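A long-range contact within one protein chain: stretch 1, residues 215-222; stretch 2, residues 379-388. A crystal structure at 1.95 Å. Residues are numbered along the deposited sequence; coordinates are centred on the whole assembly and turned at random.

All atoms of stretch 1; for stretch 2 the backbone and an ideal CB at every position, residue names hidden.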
# COMPACT_ATOMS: atom_id res chain seq x y z
N LYS A 215 0.14 -5.72 27.68
CA LYS A 215 1.58 -5.84 27.91
C LYS A 215 2.26 -4.53 27.51
O LYS A 215 3.15 -4.05 28.21
CB LYS A 215 2.16 -7.00 27.10
CG LYS A 215 1.56 -8.36 27.45
CD LYS A 215 1.77 -8.71 28.92
CE LYS A 215 3.24 -8.88 29.26
NZ LYS A 215 3.46 -9.24 30.69
N ALA A 216 1.85 -3.97 26.38
CA ALA A 216 2.41 -2.71 25.90
C ALA A 216 2.14 -1.62 26.94
O ALA A 216 3.02 -0.80 27.23
CB ALA A 216 1.78 -2.33 24.56
N ASN A 217 0.93 -1.61 27.51
CA ASN A 217 0.61 -0.62 28.53
C ASN A 217 1.62 -0.74 29.68
O ASN A 217 2.06 0.25 30.24
CB ASN A 217 -0.80 -0.83 29.09
CG ASN A 217 -1.88 -0.30 28.17
OD1 ASN A 217 -1.60 0.38 27.18
ND2 ASN A 217 -3.14 -0.59 28.51
N GLU A 218 1.97 -1.97 30.02
CA GLU A 218 2.93 -2.20 31.09
C GLU A 218 4.28 -1.58 30.74
O GLU A 218 4.87 -0.87 31.56
CB GLU A 218 3.11 -3.70 31.33
CG GLU A 218 1.98 -4.33 32.13
CD GLU A 218 2.07 -5.84 32.15
OE1 GLU A 218 3.21 -6.38 32.11
OE2 GLU A 218 1.01 -6.50 32.22
N THR A 219 4.75 -1.83 29.52
CA THR A 219 6.03 -1.28 29.10
C THR A 219 5.99 0.25 29.11
O THR A 219 6.98 0.89 29.43
CB THR A 219 6.43 -1.78 27.68
OG1 THR A 219 5.54 -1.24 26.69
CG2 THR A 219 6.37 -3.30 27.62
N ALA A 220 4.83 0.82 28.79
CA ALA A 220 4.71 2.28 28.77
C ALA A 220 4.90 2.88 30.17
O ALA A 220 5.33 4.03 30.30
CB ALA A 220 3.34 2.68 28.22
N LEU A 221 4.60 2.10 31.20
CA LEU A 221 4.73 2.56 32.58
C LEU A 221 5.98 2.02 33.28
O LEU A 221 6.24 2.35 34.44
CB LEU A 221 3.49 2.16 33.38
CG LEU A 221 2.34 3.17 33.50
CD1 LEU A 221 2.71 4.23 34.52
CD2 LEU A 221 2.03 3.78 32.15
N ALA A 222 6.76 1.21 32.58
CA ALA A 222 7.97 0.62 33.16
C ALA A 222 9.16 1.58 33.30
O ALA A 222 9.17 2.67 32.73
CB ALA A 222 8.38 -0.60 32.34
N UNK A 379 -0.31 -1.33 20.10
CA UNK A 379 -0.48 -0.50 21.30
C UNK A 379 0.83 0.22 21.61
O UNK A 379 0.83 1.37 22.08
CB UNK A 379 -0.92 -1.35 22.49
N UNK A 380 1.95 -0.45 21.35
CA UNK A 380 3.28 0.12 21.58
C UNK A 380 3.46 1.36 20.71
O UNK A 380 3.97 2.39 21.18
CB UNK A 380 4.37 -0.91 21.28
N UNK A 381 3.05 1.27 19.45
CA UNK A 381 3.18 2.38 18.52
C UNK A 381 2.27 3.54 18.89
O UNK A 381 2.62 4.71 18.68
CB UNK A 381 2.87 1.91 17.10
N UNK A 382 1.09 3.24 19.42
CA UNK A 382 0.19 4.30 19.82
C UNK A 382 0.82 5.07 20.98
O UNK A 382 0.74 6.30 21.03
CB UNK A 382 -1.18 3.74 20.21
N UNK A 383 1.47 4.36 21.91
CA UNK A 383 2.14 5.02 23.03
C UNK A 383 3.31 5.85 22.50
O UNK A 383 3.50 7.00 22.89
CB UNK A 383 2.62 4.00 24.06
N UNK A 384 4.09 5.24 21.62
CA UNK A 384 5.23 5.92 21.01
C UNK A 384 4.75 7.25 20.43
O UNK A 384 5.35 8.29 20.67
CB UNK A 384 5.88 5.05 19.93
N UNK A 385 3.66 7.19 19.68
CA UNK A 385 3.09 8.37 19.06
C UNK A 385 2.60 9.40 20.08
O UNK A 385 2.84 10.60 19.92
CB UNK A 385 1.94 7.96 18.14
N UNK A 386 1.93 8.94 21.13
CA UNK A 386 1.44 9.87 22.16
C UNK A 386 2.63 10.54 22.86
O UNK A 386 2.59 11.74 23.13
CB UNK A 386 0.56 9.14 23.18
N UNK A 387 3.67 9.77 23.17
CA UNK A 387 4.85 10.34 23.82
C UNK A 387 5.47 11.41 22.91
O UNK A 387 5.87 12.49 23.38
CB UNK A 387 5.87 9.25 24.14
N UNK A 388 5.55 11.11 21.62
CA UNK A 388 6.10 12.07 20.66
C UNK A 388 5.25 13.34 20.60
O UNK A 388 5.76 14.42 20.32
CB UNK A 388 6.19 11.44 19.27

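Two helical segments run side by side, their N-to-C directions 33° apart and their axes 9.0 Å apart at closest approach. Stretch 1 offers small methyls, Ala-216 and Ala-220, with the amide of Asn-217 beside them.

Position 379 points its CA-to-CB bond toward stretch 1, and its ideal CB lies 3.5 Å from Ala-216 CB and 5.0 Å from Asn-217 OD1. A methylene root fits against the alanine, and a side chain of moderate length carrying a donor could reach the carbonyl oxygen: glutamine, lysine or arginine. The deposited residue is Gln-379. With chi1 t and chi2 p, it brings NE2 within 2.9 Å of Asn-217 OD1 in a nearly straight hydrogen bond.

Position 380 points sideways, its ideal CB 4.4 Å from Ala-216 CB, so many side chains could skirt the alanine; a polar one might also look toward the hydroxyl of Thr-219. It is His-380, whose ND1 lies 2.7 Å from the oxygen of water 1. That water donates to Thr-219 OG1 (O to OG1 2.8 Å), joining the helices indirectly.

Positions 381 and 382 are out of reach, and stretch 1 sets no preference there; they are Leu-381 and Met-382.

Position 383 points toward stretch 1, with its ideal CB 4.4 Å from Ala-220 CB. The small alanine leaves room for a broad side chain, and Asn-217 OD1 lies farther along as an acceptor. Leucine, methionine or phenylalanine could cover the methyl, but tryptophan adds a donor to a flat surface. Trp-383 is present, with chi1 m. Its NE1 donates to Asn-217 OD1 at 2.8 Å, so this oxygen accepts two hydrogen bonds. Ala-220 CB sits over one face of the indole, 3.3 Å from Trp-383 CD2, in a CH-pi contact. The ring lodges as a knob among Ala-216, Asn-217, Ala-220 and Leu-221, with Leu-221 CD2 4.2 Å from Trp-383 CH2.

Positions 384, 385 and 386 are again out of reach, so stretch 1 does not discriminate among side chains. They are Gln-384, Thr-385 and Ala-386; Thr-385 OG1 donates to Leu-381 O (2.8 Å).

Position 387 points toward stretch 1, but no atom of it lies within 5.5 Å of the ideal CB. Only a long side chain, such as phenylalanine, tyrosine or methionine, could span the gap. Phe-387 does so: CZ comes 4.3 Å from Ala-220 CB, while Ala-220 O lies at the ring edge, 3.9 Å from Phe-387 CZ.

Position 388, out of reach, is Leu-388.

Stretch 2 (379-388) QHLMWQTAFL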
# COMPACT_ATOMS: atom_id res chain seq x y z
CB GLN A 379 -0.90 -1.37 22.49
CG GLN A 379 -1.27 -0.56 23.74
CD GLN A 379 -2.65 0.06 23.66
OE1 GLN A 379 -3.28 0.06 22.60
NE2 GLN A 379 -3.13 0.60 24.78
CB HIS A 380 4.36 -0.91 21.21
CG HIS A 380 5.74 -0.35 21.10
ND1 HIS A 380 6.74 -0.63 22.01
CD2 HIS A 380 6.30 0.48 20.18
CE1 HIS A 380 7.85 0.00 21.66
NE2 HIS A 380 7.61 0.68 20.55
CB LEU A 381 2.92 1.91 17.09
CG LEU A 381 4.02 0.96 16.60
CD1 LEU A 381 3.60 0.29 15.30
CD2 LEU A 381 5.32 1.73 16.43
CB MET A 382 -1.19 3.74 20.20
CG MET A 382 -1.98 3.31 18.97
SD MET A 382 -3.70 2.78 19.27
CE MET A 382 -3.47 1.00 19.46
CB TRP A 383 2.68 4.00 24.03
CG TRP A 383 1.68 3.54 25.03
CD1 TRP A 383 1.00 2.36 25.03
CD2 TRP A 383 1.27 4.24 26.21
NE1 TRP A 383 0.18 2.28 26.13
CE2 TRP A 383 0.33 3.42 26.88
CE3 TRP A 383 1.60 5.49 26.77
CZ2 TRP A 383 -0.28 3.80 28.08
CZ3 TRP A 383 0.99 5.86 27.97
CH2 TRP A 383 0.06 5.02 28.60
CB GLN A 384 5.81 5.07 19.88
CG GLN A 384 6.72 5.82 18.92
CD GLN A 384 7.20 4.94 17.79
OE1 GLN A 384 7.94 3.98 18.01
NE2 GLN A 384 6.78 5.26 16.57
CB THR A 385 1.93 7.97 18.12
OG1 THR A 385 2.42 7.05 17.14
CG2 THR A 385 1.37 9.20 17.43
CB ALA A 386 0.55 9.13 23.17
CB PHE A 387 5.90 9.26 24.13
CG PHE A 387 5.53 8.33 25.26
CD1 PHE A 387 4.94 8.83 26.43
CD2 PHE A 387 5.79 6.97 25.18
CE1 PHE A 387 4.63 7.98 27.50
CE2 PHE A 387 5.48 6.10 26.24
CZ PHE A 387 4.90 6.61 27.40
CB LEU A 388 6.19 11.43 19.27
CG LEU A 388 7.39 10.51 19.08
CD1 LEU A 388 7.31 9.76 17.76
CD2 LEU A 388 8.66 11.36 19.15
O HOH W 1 6.44 -2.20 24.21
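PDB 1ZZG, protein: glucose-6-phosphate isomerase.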